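Local structure of ICChI, a glycosylated chitinase (Ipomoea carnea, 6IDN) at residues D234-I237 and S238-P242. The protein hydrolyses chitin, has lysozyme activity as well, and is a glycosylated plant enzyme with a TIM barrel fold of glycoside hydrolase family 18. Sequence-based numbering, arbitrary orientation.
Sequences DDLI and SEVLP. With CA (calcium ion), chain E.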
loop_
_atom_site.group_PDB
_atom_site.type_symbol
_atom_site.label_atom_id
_atom_site.label_comp_id
_atom_site.label_asym_id
_atom_site.label_seq_id
_atom_site.Cartn_x
_atom_site.Cartn_y
_atom_site.Cartn_z
ATOM N N ASP A 234 -7.680 -18.632 12.643
ATOM C CA ASP A 234 -7.102 -19.946 12.924
ATOM C C ASP A 234 -6.801 -20.707 11.635
ATOM O O ASP A 234 -5.791 -21.421 11.547
ATOM C CB ASP A 234 -8.035 -20.735 13.839
ATOM C CG ASP A 234 -7.999 -20.222 15.266
ATOM O OD1 ASP A 234 -6.929 -19.736 15.696
ATOM O OD2 ASP A 234 -9.029 -20.305 15.960
ATOM N N ASP A 235 -7.654 -20.554 10.620
ATOM C CA ASP A 235 -7.388 -21.173 9.324
ATOM C C ASP A 235 -6.170 -20.559 8.656
ATOM O O ASP A 235 -5.393 -21.262 7.998
ATOM C CB ASP A 235 -8.595 -21.019 8.404
ATOM C CG ASP A 235 -9.749 -21.941 8.763
ATOM O OD1 ASP A 235 -9.660 -22.782 9.695
ATOM O OD2 ASP A 235 -10.778 -21.801 8.088
ATOM N N LEU A 236 -6.024 -19.234 8.737
ATOM C CA LEU A 236 -4.830 -18.606 8.184
ATOM C C LEU A 236 -3.579 -19.183 8.829
ATOM O O LEU A 236 -2.609 -19.540 8.147
ATOM C CB LEU A 236 -4.896 -17.089 8.391
ATOM C CG LEU A 236 -3.713 -16.307 7.836
ATOM C CD1 LEU A 236 -3.765 -16.335 6.310
ATOM C CD2 LEU A 236 -3.717 -14.873 8.341
ATOM N N ILE A 237 -3.600 -19.297 10.152
ATOM C CA ILE A 237 -2.433 -19.767 10.893
ATOM C C ILE A 237 -2.119 -21.216 10.556
ATOM O O ILE A 237 -0.945 -21.606 10.477
ATOM C CB ILE A 237 -2.671 -19.561 12.397
ATOM C CG1 ILE A 237 -2.676 -18.068 12.723
ATOM C CG2 ILE A 237 -1.631 -20.313 13.221
ATOM C CD1 ILE A 237 -3.362 -17.744 14.047
ATOM N N SER A 238 -3.147 -22.042 10.366
ATOM C CA SER A 238 -2.896 -23.467 10.203
ATOM C C SER A 238 -2.771 -23.898 8.750
ATOM O O SER A 238 -2.088 -24.888 8.475
ATOM C CB SER A 238 -3.990 -24.290 10.889
ATOM O OG SER A 238 -5.236 -24.081 10.257
ATOM N N GLU A 239 -3.411 -23.198 7.813
ATOM C CA GLU A 239 -3.453 -23.639 6.422
ATOM C C GLU A 239 -2.590 -22.828 5.473
ATOM O O GLU A 239 -2.205 -23.353 4.428
ATOM C CB GLU A 239 -4.888 -23.587 5.881
ATOM C CG GLU A 239 -5.860 -24.448 6.650
ATOM C CD GLU A 239 -7.306 -24.115 6.368
ATOM O OE1 GLU A 239 -7.583 -23.576 5.272
ATOM O OE2 GLU A 239 -8.166 -24.423 7.228
ATOM N N VAL A 240 -2.318 -21.555 5.771
ATOM C CA VAL A 240 -1.724 -20.674 4.772
ATOM C C VAL A 240 -0.340 -20.189 5.183
ATOM O O VAL A 240 0.636 -20.377 4.445
ATOM C CB VAL A 240 -2.651 -19.480 4.496
ATOM C CG1 VAL A 240 -1.963 -18.474 3.565
ATOM C CG2 VAL A 240 -3.951 -19.973 3.901
ATOM N N LEU A 241 -0.243 -19.543 6.347
ATOM C CA LEU A 241 1.037 -18.975 6.775
ATOM C C LEU A 241 2.198 -19.961 6.721
ATOM O O LEU A 241 3.248 -19.603 6.166
ATOM C CB LEU A 241 0.893 -18.364 8.178
ATOM C CG LEU A 241 0.097 -17.049 8.191
ATOM C CD1 LEU A 241 -0.047 -16.515 9.596
ATOM C CD2 LEU A 241 0.753 -16.010 7.307
ATOM N N PRO A 242 2.097 -21.189 7.240
ATOM C CA PRO A 242 3.274 -22.080 7.196
ATOM C C PRO A 242 3.705 -22.437 5.782
ATOM O O PRO A 242 4.886 -22.723 5.557
ATOM C CB PRO A 242 2.812 -23.316 7.973
ATOM C CG PRO A 242 1.605 -22.889 8.746
ATOM C CD PRO A 242 0.953 -21.823 7.926
HETATM CA CA CA E . -12.183 -23.506 7.807
HETATM O O HOH W 1 -8.098 -24.164 11.496
HETATM O O HOH W 2 -11.801 -24.101 9.921
#
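Asp234 O and Asp235 O accept regular alpha-helical bonds from Ser238 N and Glu239 N, but Leu236 O is gripped twice, by Val240 N above its carbonyl plane (3.1 Å) and by Leu241 N almost straight on (3.0 Å, N-H...O 171°), a pi-type widening just before Pro242, whose nitrogen has no proton to give and whose CD lies 3.2 Å from Ile237 O. One turn apart, the carboxylates of Asp235 and Glu239 run side by side with planes 32° apart, and Asp235 OD1 comes within 3.3 Å of Glu239 OE2. Calcium, bound by Asp235 OD2 at 2.2 Å, probably eases this repulsion, while Tyr191 OH hydrogen-bonds Glu239 OE1. A lysine in place of Glu239 would probably leave Tyr191 without its acceptor and weaken the negative field beside the calcium. On the buried face Leu236, its CG anti to the backbone N (chi1 -179°), sets CD1 3.8 Å from Val240 CB and CG 3.9 Å from Leu241 CG. These side chains reach Leu216 of strand 213-219 and Val253 of strand 250-256, seating helix 233-244 on the barrel wall as the crossover of a beta-alpha-beta unit, the repeating element of TIM barrels.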